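Local coordinates for protein levoglucosan dehydrogenase (Pseudarthrobacter phenanthrenivorans, PDB 6A3F) that catalyses the NAD(+)-dependent oxidation of levoglucosan to 3-dehydrolevoglucosan, the 3-keto sugar, as a homotetrameric member of the Gfo/Idh/MocA family, at residues R178-A187 / E283-Y294; H104-A114 / E132-V140. All coordinates share one frame; numbering follows the deposited sequence.

Contact 1: residues R178-A187 / E283-Y294; sequences RGTYLQDWSA and EATRNAHGRNNY
Tyr181 OH donates to Asn293 OD1 over 2.7 Å; CG opposite the tyrosine's backbone N (chi1 -161°) sends the ring there, with phenol and amide planes 71° apart. The same oxygen takes a weak bond from Gln183 NE2 at 3.2 Å, so one amide oxygen serves both side chains. Gln183 binds levoglucosan; its OE1 accepts a hydrogen bond from a water that in turn accepts from Arg286 NE. Asn293 ND2 bonds to Tyr153 OH, and Arg286 forms a salt bridge with Asp209; both partners also bind levoglucosan. Behind this polar row runs the large mixed sheet of the C-terminal domain, where strand 178-182 pairs in parallel with 283-285 and, along its other edge, antiparallel with the start of strand 294-301. Leu182 is therefore flanked by both: CD2 meets Thr285 CG2 at 3.7 Å, while CD1 reaches the edge of the Tyr294 ring at CD2, 3.8 Å away. Beyond the strands, Gln183 O accepts from Ala288 N at 2.9 Å, and Asp184 OD2 takes Gly290 N at 3.0 Å on its anti side, holding the type II turn 288-291. At the far end Arg178 NH2 approaches Glu283 OE1 from 63° above the carboxylate plane, a 2.9 Å salt bridge.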
loop_
_atom_site.group_PDB
_atom_site.type_symbol
_atom_site.label_atom_id
_atom_site.label_comp_id
_atom_site.label_asym_id
_atom_site.label_seq_id
_atom_site.Cartn_x
_atom_site.Cartn_y
_atom_site.Cartn_z
ATOM N N ARG B 178 -5.328 7.496 17.836
ATOM C CA ARG B 178 -5.661 8.421 16.734
ATOM C C ARG B 178 -6.805 7.744 15.992
ATOM O O ARG B 178 -6.627 6.607 15.554
ATOM C CB ARG B 178 -4.448 8.723 15.827
ATOM C CG ARG B 178 -4.780 9.482 14.533
ATOM C CD ARG B 178 -5.457 10.842 14.822
ATOM N NE ARG B 178 -5.631 11.639 13.614
ATOM C CZ ARG B 178 -6.117 12.864 13.545
ATOM N NH1 ARG B 178 -6.467 13.514 14.653
ATOM N NH2 ARG B 178 -6.265 13.397 12.340
ATOM N N GLY B 179 -7.939 8.409 15.819
ATOM C CA GLY B 179 -9.001 7.814 15.010
ATOM C C GLY B 179 -9.604 8.824 14.060
ATOM O O GLY B 179 -9.740 10.019 14.400
ATOM N N THR B 180 -9.910 8.367 12.825
ATOM C CA THR B 180 -10.461 9.313 11.851
ATOM C C THR B 180 -11.624 8.669 11.100
ATOM O O THR B 180 -11.755 7.459 11.019
ATOM C CB THR B 180 -9.449 9.861 10.850
ATOM O OG1 THR B 180 -9.098 8.857 9.896
ATOM C CG2 THR B 180 -8.259 10.537 11.502
ATOM N N TYR B 181 -12.498 9.551 10.566
ATOM C CA TYR B 181 -13.506 9.125 9.653
ATOM C C TYR B 181 -13.590 10.221 8.584
ATOM O O TYR B 181 -14.155 11.289 8.813
ATOM C CB TYR B 181 -14.831 8.862 10.354
ATOM C CG TYR B 181 -15.826 8.005 9.608
ATOM C CD1 TYR B 181 -15.963 8.037 8.230
ATOM C CD2 TYR B 181 -16.657 7.158 10.303
ATOM C CE1 TYR B 181 -16.883 7.220 7.570
ATOM C CE2 TYR B 181 -17.603 6.375 9.664
ATOM C CZ TYR B 181 -17.747 6.426 8.291
ATOM O OH TYR B 181 -18.693 5.604 7.726
ATOM N N LEU B 182 -12.955 9.967 7.460
ATOM C CA LEU B 182 -12.874 10.986 6.380
ATOM C C LEU B 182 -13.753 10.536 5.190
ATOM O O LEU B 182 -13.702 9.384 4.744
ATOM C CB LEU B 182 -11.419 11.163 5.961
ATOM C CG LEU B 182 -10.367 11.373 7.069
ATOM C CD1 LEU B 182 -9.012 11.653 6.454
ATOM C CD2 LEU B 182 -10.746 12.547 7.968
ATOM N N GLN B 183 -14.510 11.495 4.648
ATOM C CA GLN B 183 -15.445 11.261 3.566
ATOM C C GLN B 183 -15.452 12.482 2.656
ATOM O O GLN B 183 -14.928 13.554 3.044
ATOM C CB GLN B 183 -16.872 11.067 4.072
ATOM C CG GLN B 183 -17.096 9.820 4.912
ATOM C CD GLN B 183 -18.559 9.514 5.131
ATOM O OE1 GLN B 183 -19.307 10.354 5.672
ATOM N NE2 GLN B 183 -18.979 8.271 4.803
ATOM N N ASP B 184 -16.052 12.296 1.477
ATOM C CA ASP B 184 -16.160 13.388 0.470
ATOM C C ASP B 184 -17.515 13.412 -0.200
ATOM O O ASP B 184 -17.659 14.163 -1.196
ATOM C CB ASP B 184 -15.040 13.358 -0.525
ATOM C CG ASP B 184 -15.116 12.204 -1.463
ATOM O OD1 ASP B 184 -16.097 11.439 -1.375
ATOM O OD2 ASP B 184 -14.147 12.071 -2.205
ATOM N N TRP B 185 -18.507 12.672 0.316
ATOM C CA TRP B 185 -19.747 12.536 -0.480
ATOM C C TRP B 185 -20.451 13.905 -0.586
ATOM O O TRP B 185 -21.185 14.107 -1.530
ATOM C CB TRP B 185 -20.709 11.490 0.080
ATOM C CG TRP B 185 -21.167 11.760 1.480
ATOM C CD1 TRP B 185 -20.584 11.321 2.640
ATOM C CD2 TRP B 185 -22.350 12.468 1.869
ATOM N NE1 TRP B 185 -21.279 11.780 3.714
ATOM C CE2 TRP B 185 -22.353 12.500 3.281
ATOM C CE3 TRP B 185 -23.339 13.179 1.172
ATOM C CZ2 TRP B 185 -23.366 13.115 4.003
ATOM C CZ3 TRP B 185 -24.343 13.795 1.885
ATOM C CH2 TRP B 185 -24.357 13.754 3.287
ATOM N N SER B 186 -20.277 14.783 0.384
ATOM C CA SER B 186 -20.964 16.126 0.305
ATOM C C SER B 186 -19.972 17.243 -0.040
ATOM O O SER B 186 -20.226 18.443 0.175
ATOM C CB SER B 186 -21.720 16.413 1.580
ATOM O OG SER B 186 -20.846 16.461 2.696
ATOM N N ALA B 187 -18.812 16.911 -0.585
ATOM C CA ALA B 187 -17.765 17.923 -0.742
ATOM C C ALA B 187 -18.070 18.873 -1.913
ATOM O O ALA B 187 -17.387 19.861 -2.074
ATOM C CB ALA B 187 -16.431 17.267 -0.959
ATOM N N GLU B 283 -10.736 12.831 14.410
ATOM C CA GLU B 283 -11.013 13.823 13.383
ATOM C C GLU B 283 -11.998 13.191 12.423
ATOM O O GLU B 283 -11.764 12.026 11.963
ATOM C CB GLU B 283 -9.744 14.254 12.641
ATOM C CG GLU B 283 -9.937 15.264 11.542
ATOM C CD GLU B 283 -8.621 15.789 10.985
ATOM O OE1 GLU B 283 -7.593 15.893 11.776
ATOM O OE2 GLU B 283 -8.614 16.074 9.763
ATOM N N ALA B 284 -13.022 13.943 12.059
ATOM C CA ALA B 284 -13.982 13.456 11.037
ATOM C C ALA B 284 -14.347 14.622 10.114
ATOM O O ALA B 284 -14.391 15.776 10.561
ATOM C CB ALA B 284 -15.179 12.790 11.685
ATOM N N THR B 285 -14.582 14.325 8.830
ATOM C CA THR B 285 -14.952 15.338 7.867
ATOM C C THR B 285 -15.781 14.709 6.739
ATOM O O THR B 285 -15.642 13.523 6.399
ATOM C CB THR B 285 -13.706 16.057 7.324
ATOM O OG1 THR B 285 -14.136 17.221 6.619
ATOM C CG2 THR B 285 -12.863 15.178 6.416
ATOM N N ARG B 286 -16.610 15.570 6.139
ATOM C CA ARG B 286 -17.317 15.307 4.913
ATOM C C ARG B 286 -16.620 15.977 3.719
ATOM O O ARG B 286 -17.133 15.882 2.585
ATOM C CB ARG B 286 -18.745 15.837 5.066
ATOM C CG ARG B 286 -19.583 15.089 6.071
ATOM C CD ARG B 286 -21.003 15.654 6.238
ATOM N NE ARG B 286 -21.806 14.747 7.018
ATOM C CZ ARG B 286 -22.971 15.046 7.586
ATOM N NH1 ARG B 286 -23.402 16.302 7.632
ATOM N NH2 ARG B 286 -23.714 14.084 8.099
ATOM N N ASN B 287 -15.450 16.594 3.908
ATOM C CA ASN B 287 -14.849 17.480 2.909
ATOM C C ASN B 287 -13.394 17.097 2.641
ATOM O O ASN B 287 -12.519 17.951 2.655
ATOM C CB ASN B 287 -14.953 18.956 3.329
ATOM C CG ASN B 287 -16.387 19.398 3.434
ATOM O OD1 ASN B 287 -17.094 18.982 4.357
ATOM N ND2 ASN B 287 -16.862 20.143 2.433
ATOM N N ALA B 288 -13.125 15.784 2.466
ATOM C CA ALA B 288 -11.809 15.295 2.163
ATOM C C ALA B 288 -11.808 14.551 0.816
ATOM O O ALA B 288 -12.035 13.364 0.776
ATOM C CB ALA B 288 -11.367 14.400 3.288
ATOM N N HIS B 289 -11.610 15.280 -0.272
ATOM C CA HIS B 289 -11.631 14.708 -1.614
ATOM C C HIS B 289 -10.680 13.503 -1.637
ATOM O O HIS B 289 -9.545 13.606 -1.181
ATOM C CB HIS B 289 -11.198 15.763 -2.634
ATOM C CG HIS B 289 -12.284 16.739 -2.946
ATOM N ND1 HIS B 289 -13.457 16.351 -3.586
ATOM C CD2 HIS B 289 -12.351 18.088 -2.763
ATOM C CE1 HIS B 289 -14.223 17.436 -3.757
ATOM N NE2 HIS B 289 -13.553 18.528 -3.275
ATOM N N GLY B 290 -11.170 12.392 -2.157
ATOM C CA GLY B 290 -10.356 11.144 -2.271
ATOM C C GLY B 290 -10.617 10.179 -1.111
ATOM O O GLY B 290 -10.213 8.959 -1.201
ATOM N N ARG B 291 -11.302 10.646 -0.062
ATOM C CA ARG B 291 -11.627 9.806 1.085
ATOM C C ARG B 291 -13.110 9.466 0.966
ATOM O O ARG B 291 -13.944 10.366 0.844
ATOM C CB ARG B 291 -11.326 10.454 2.451
ATOM C CG ARG B 291 -9.863 10.833 2.622
ATOM C CD ARG B 291 -8.926 9.642 2.491
ATOM N NE ARG B 291 -7.525 9.898 2.850
ATOM C CZ ARG B 291 -6.528 9.035 2.653
ATOM N NH1 ARG B 291 -6.726 7.909 1.970
ATOM N NH2 ARG B 291 -5.331 9.314 3.159
ATOM N N ASN B 292 -13.413 8.150 0.903
ATOM C CA ASN B 292 -14.746 7.650 0.680
ATOM C C ASN B 292 -15.421 7.208 1.985
ATOM O O ASN B 292 -16.465 7.720 2.321
ATOM C CB ASN B 292 -14.692 6.489 -0.312
ATOM C CG ASN B 292 -13.756 6.801 -1.450
ATOM O OD1 ASN B 292 -12.602 6.316 -1.501
ATOM N ND2 ASN B 292 -14.237 7.626 -2.356
ATOM N N ASN B 293 -14.854 6.189 2.668
ATOM C CA ASN B 293 -15.402 5.644 3.857
ATOM C C ASN B 293 -14.215 5.287 4.754
ATOM O O ASN B 293 -14.047 4.157 5.182
ATOM C CB ASN B 293 -16.347 4.477 3.607
ATOM C CG ASN B 293 -17.346 4.300 4.733
ATOM O OD1 ASN B 293 -17.967 5.272 5.182
ATOM N ND2 ASN B 293 -17.525 3.074 5.218
ATOM N N TYR B 294 -13.356 6.275 4.896
ATOM C CA TYR B 294 -12.024 6.126 5.450
ATOM C C TYR B 294 -12.091 6.220 6.972
ATOM O O TYR B 294 -11.761 7.267 7.557
ATOM C CB TYR B 294 -11.097 7.167 4.835
ATOM C CG TYR B 294 -9.622 7.008 5.062
ATOM C CD1 TYR B 294 -8.909 5.927 4.540
ATOM C CD2 TYR B 294 -8.923 7.956 5.790
ATOM C CE1 TYR B 294 -7.552 5.809 4.737
ATOM C CE2 TYR B 294 -7.553 7.864 5.981
ATOM C CZ TYR B 294 -6.863 6.787 5.448
ATOM O OH TYR B 294 -5.526 6.735 5.700
HETATM O O HOH W 1 -6.926 16.273 14.484
HETATM O O HOH W 2 -21.118 11.960 6.938
HETATM O O HOH W 3 -17.713 9.812 1.003
HETATM O O HOH W 4 -13.818 13.960 -4.862
HETATM O O HOH W 5 -19.791 18.914 3.535
HETATM O O HOH W 6 -15.215 20.968 0.236
#

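Contact 2: residues H104-A114 / E132-V140; sequences HLHAEIAIAAA and ESKAMYDAV
Met136 leaves its helix with CG beside the backbone N (chi1 -67°), runs extended through chi2 and then bends at chi3, which turns the thioether onto the facing helix. Glu132, one turn earlier, has CG opposite its backbone N (chi1 -169°) and stretches out from there, carrying CG to 3.4 Å from Ala107 CB. These two side chains join neighbouring helices of the Rossmann domain: 106-114 and 132-140 lie almost parallel, their axes 10° apart and 9.0 Å from each other, as expected for successive beta-alpha-beta crossovers on one side of a parallel sheet. Met136 is a knob in a hole formed by His106, Ala107, Ala110 and Ile111. Its SD lies 3.6 Å from Ala107 CA, and its methyl CE is 3.7 Å from Ala110 CB. Farther along, Ile111 reaches across with its CG1 branch, which packs 3.9 Å from Ala139 CB, while CD1 extends to Ala135. Small alanine side chains line both helices here, and no direct hydrogen bond crosses between them. Of the side chain of His106, which binds NADH, CB meets Met136 CE, and the carbonyl O of His106 lies equally near; both imidazole nitrogens meet main-chain carbonyls, ND1 hydrogen-bonded to Leu126 O and NE2 to Thr101 O. Cys122 of strand 119-122 touches both His106 and Met136, placing the knob against the sheet. Near the helix start a water accepts from Ala107 N and lies within a weak bond of Glu132 OE1, though it has more acceptors nearby than protons to give; that oxygen also forms a salt bridge with Arg128. At the other end Ala114 CB rests 3.5 Å from Ala139 O and 3.8 Å from Val140 CG1.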
loop_
_atom_site.group_PDB
_atom_site.type_symbol
_atom_site.label_atom_id
_atom_site.label_comp_id
_atom_site.label_asym_id
_atom_site.label_seq_id
_atom_site.Cartn_x
_atom_site.Cartn_y
_atom_site.Cartn_z
ATOM N N HIS B 104 -34.106 12.415 14.550
ATOM C CA HIS B 104 -35.138 13.167 15.260
ATOM C C HIS B 104 -36.267 12.258 15.750
ATOM O O HIS B 104 -36.957 12.631 16.726
ATOM C CB HIS B 104 -35.648 14.329 14.397
ATOM C CG HIS B 104 -36.470 13.947 13.219
ATOM N ND1 HIS B 104 -36.033 13.049 12.261
ATOM C CD2 HIS B 104 -37.699 14.367 12.822
ATOM C CE1 HIS B 104 -36.960 12.916 11.327
ATOM N NE2 HIS B 104 -38.007 13.710 11.655
ATOM N N LEU B 105 -36.451 11.067 15.157
ATOM C CA LEU B 105 -37.558 10.167 15.548
ATOM C C LEU B 105 -37.105 9.013 16.438
ATOM O O LEU B 105 -37.947 8.294 16.930
ATOM C CB LEU B 105 -38.210 9.610 14.284
ATOM C CG LEU B 105 -38.815 10.674 13.370
ATOM C CD1 LEU B 105 -39.246 10.068 12.039
ATOM C CD2 LEU B 105 -39.972 11.391 14.064
ATOM N N HIS B 106 -35.823 8.837 16.685
ATOM C CA HIS B 106 -35.396 7.708 17.530
ATOM C C HIS B 106 -36.085 7.664 18.899
ATOM O O HIS B 106 -36.448 6.587 19.349
ATOM C CB HIS B 106 -33.887 7.739 17.798
ATOM C CG HIS B 106 -33.071 7.551 16.568
ATOM N ND1 HIS B 106 -31.704 7.634 16.592
ATOM C CD2 HIS B 106 -33.411 7.336 15.277
ATOM C CE1 HIS B 106 -31.240 7.485 15.369
ATOM N NE2 HIS B 106 -32.250 7.291 14.551
ATOM N N ALA B 107 -36.175 8.796 19.596
ATOM C CA ALA B 107 -36.506 8.770 21.009
ATOM C C ALA B 107 -37.979 8.400 21.182
ATOM O O ALA B 107 -38.303 7.540 21.991
ATOM C CB ALA B 107 -36.176 10.098 21.643
ATOM N N GLU B 108 -38.858 9.007 20.407
ATOM C CA GLU B 108 -40.286 8.719 20.573
ATOM C C GLU B 108 -40.560 7.237 20.357
ATOM O O GLU B 108 -41.311 6.600 21.086
ATOM C CB GLU B 108 -41.151 9.374 19.506
ATOM C CG GLU B 108 -41.219 10.862 19.601
ATOM C CD GLU B 108 -41.729 11.419 18.288
ATOM O OE1 GLU B 108 -42.791 10.905 17.790
ATOM O OE2 GLU B 108 -41.047 12.318 17.749
ATOM N N ILE B 109 -39.956 6.737 19.289
ATOM C CA ILE B 109 -40.172 5.390 18.868
ATOM C C ILE B 109 -39.582 4.431 19.893
ATOM O O ILE B 109 -40.251 3.486 20.257
ATOM C CB ILE B 109 -39.616 5.157 17.451
ATOM C CG1 ILE B 109 -40.354 6.061 16.461
ATOM C CG2 ILE B 109 -39.700 3.688 17.054
ATOM C CD1 ILE B 109 -39.824 5.990 15.049
ATOM N N ALA B 110 -38.366 4.688 20.349
ATOM C CA ALA B 110 -37.709 3.755 21.214
ATOM C C ALA B 110 -38.410 3.706 22.578
ATOM O O ALA B 110 -38.562 2.628 23.163
ATOM C CB ALA B 110 -36.266 4.143 21.397
ATOM N N ILE B 111 -38.804 4.868 23.074
ATOM C CA ILE B 111 -39.406 4.908 24.406
ATOM C C ILE B 111 -40.750 4.159 24.377
ATOM O O ILE B 111 -41.021 3.414 25.298
ATOM C CB ILE B 111 -39.512 6.355 24.912
ATOM C CG1 ILE B 111 -38.110 6.900 25.211
ATOM C CG2 ILE B 111 -40.444 6.447 26.130
ATOM C CD1 ILE B 111 -38.025 8.397 25.268
ATOM N N ALA B 112 -41.522 4.338 23.302
ATOM C CA ALA B 112 -42.775 3.630 23.093
ATOM C C ALA B 112 -42.536 2.116 22.988
ATOM O O ALA B 112 -43.261 1.318 23.639
ATOM C CB ALA B 112 -43.493 4.187 21.887
ATOM N N ALA B 113 -41.526 1.702 22.208
ATOM C CA ALA B 113 -41.138 0.280 22.136
ATOM C C ALA B 113 -40.670 -0.257 23.504
ATOM O O ALA B 113 -40.991 -1.380 23.883
ATOM C CB ALA B 113 -40.036 0.119 21.106
ATOM N N ALA B 114 -39.860 0.493 24.231
ATOM C CA ALA B 114 -39.423 0.054 25.566
ATOM C C ALA B 114 -40.649 -0.183 26.477
ATOM O O ALA B 114 -40.723 -1.181 27.182
ATOM C CB ALA B 114 -38.498 1.079 26.182
ATOM N N GLU B 132 -32.198 13.989 25.030
ATOM C CA GLU B 132 -33.036 13.040 24.372
ATOM C C GLU B 132 -32.456 11.623 24.511
ATOM O O GLU B 132 -33.174 10.666 24.724
ATOM C CB GLU B 132 -33.126 13.479 22.923
ATOM C CG GLU B 132 -34.168 12.772 22.127
ATOM C CD GLU B 132 -34.374 13.436 20.775
ATOM O OE1 GLU B 132 -35.516 13.546 20.361
ATOM O OE2 GLU B 132 -33.392 13.864 20.159
ATOM N N SER B 133 -31.132 11.508 24.416
ATOM C CA SER B 133 -30.508 10.184 24.539
ATOM C C SER B 133 -30.682 9.627 25.964
ATOM O O SER B 133 -30.889 8.443 26.152
ATOM C CB SER B 133 -29.053 10.241 24.130
ATOM O OG SER B 133 -28.861 10.824 22.827
ATOM N N LYS B 134 -30.623 10.504 26.977
ATOM C CA LYS B 134 -30.823 10.082 28.389
ATOM C C LYS B 134 -32.221 9.487 28.603
ATOM O O LYS B 134 -32.382 8.484 29.296
ATOM C CB LYS B 134 -30.641 11.288 29.307
ATOM C CG LYS B 134 -30.704 10.977 30.797
ATOM C CD LYS B 134 -30.626 12.233 31.665
ATOM C CE LYS B 134 -30.506 11.912 33.148
ATOM N NZ LYS B 134 -31.740 11.257 33.612
ATOM N N ALA B 135 -33.225 10.094 27.978
ATOM C CA ALA B 135 -34.582 9.634 28.099
ATOM C C ALA B 135 -34.701 8.231 27.507
ATOM O O ALA B 135 -35.423 7.386 28.022
ATOM C CB ALA B 135 -35.524 10.598 27.412
ATOM N N MET B 136 -33.995 7.955 26.418
ATOM C CA MET B 136 -34.051 6.582 25.833
ATOM C C MET B 136 -33.387 5.564 26.764
ATOM O O MET B 136 -33.909 4.455 27.069
ATOM C CB MET B 136 -33.380 6.564 24.449
ATOM C CG MET B 136 -34.137 7.369 23.434
ATOM S SD MET B 136 -33.171 7.704 21.904
ATOM C CE MET B 136 -33.130 6.033 21.247
ATOM N N TYR B 137 -32.222 5.934 27.215
ATOM C CA TYR B 137 -31.517 5.078 28.135
ATOM C C TYR B 137 -32.387 4.803 29.381
ATOM O O TYR B 137 -32.565 3.639 29.802
ATOM C CB TYR B 137 -30.205 5.754 28.489
ATOM C CG TYR B 137 -29.449 5.047 29.561
ATOM C CD1 TYR B 137 -29.131 3.709 29.409
ATOM C CD2 TYR B 137 -29.069 5.705 30.716
ATOM C CE1 TYR B 137 -28.440 3.035 30.391
ATOM C CE2 TYR B 137 -28.387 5.033 31.715
ATOM C CZ TYR B 137 -28.063 3.703 31.539
ATOM O OH TYR B 137 -27.398 3.027 32.520
ATOM N N ASP B 138 -32.947 5.890 29.960
ATOM C CA ASP B 138 -33.788 5.711 31.177
ATOM C C ASP B 138 -34.985 4.784 30.908
ATOM O O ASP B 138 -35.352 3.967 31.745
ATOM C CB ASP B 138 -34.231 7.061 31.694
ATOM C CG ASP B 138 -33.150 7.827 32.384
ATOM O OD1 ASP B 138 -32.093 7.248 32.813
ATOM O OD2 ASP B 138 -33.366 9.060 32.506
ATOM N N ALA B 139 -35.548 4.839 29.721
ATOM C CA ALA B 139 -36.694 4.024 29.394
ATOM C C ALA B 139 -36.340 2.537 29.323
ATOM O O ALA B 139 -37.237 1.709 29.409
ATOM C CB ALA B 139 -37.264 4.483 28.086
ATOM N N VAL B 140 -35.080 2.180 29.022
ATOM C CA VAL B 140 -34.791 0.762 28.762
ATOM C C VAL B 140 -34.013 0.173 29.924
ATOM O O VAL B 140 -34.034 -1.029 30.145
ATOM C CB VAL B 140 -33.989 0.554 27.462
ATOM C CG1 VAL B 140 -34.697 1.160 26.262
ATOM C CG2 VAL B 140 -32.548 1.048 27.604
HETATM O O HOH W 7 -35.089 11.378 18.553
#

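Overall arrangement
From the N terminus the chain first builds the nucleotide-binding domain, and contact 2 closes there: 17 residues, including strand 119-122, separate helix segments 104-114 and 132-140. The chain then passes through strand 147-149 and helix 157-167 into the substrate-binding domain. Contact 1 opens on strand 174-182 and closes on 283-294, with 95 residues between its segments, its loop spanning helix 206-221 and several strands of the mixed sheet. The two loops follow in series, neither nested nor crossed. The centres of contact 1 and contact 2 lie about 30 Å apart, on opposite sides of the chain's centre, and the nearest atoms of contact 1 and contact 2 are about 12 Å apart. Contact 2 holds the NADH-binding His106, contact 1 the levoglucosan-binding Gln183.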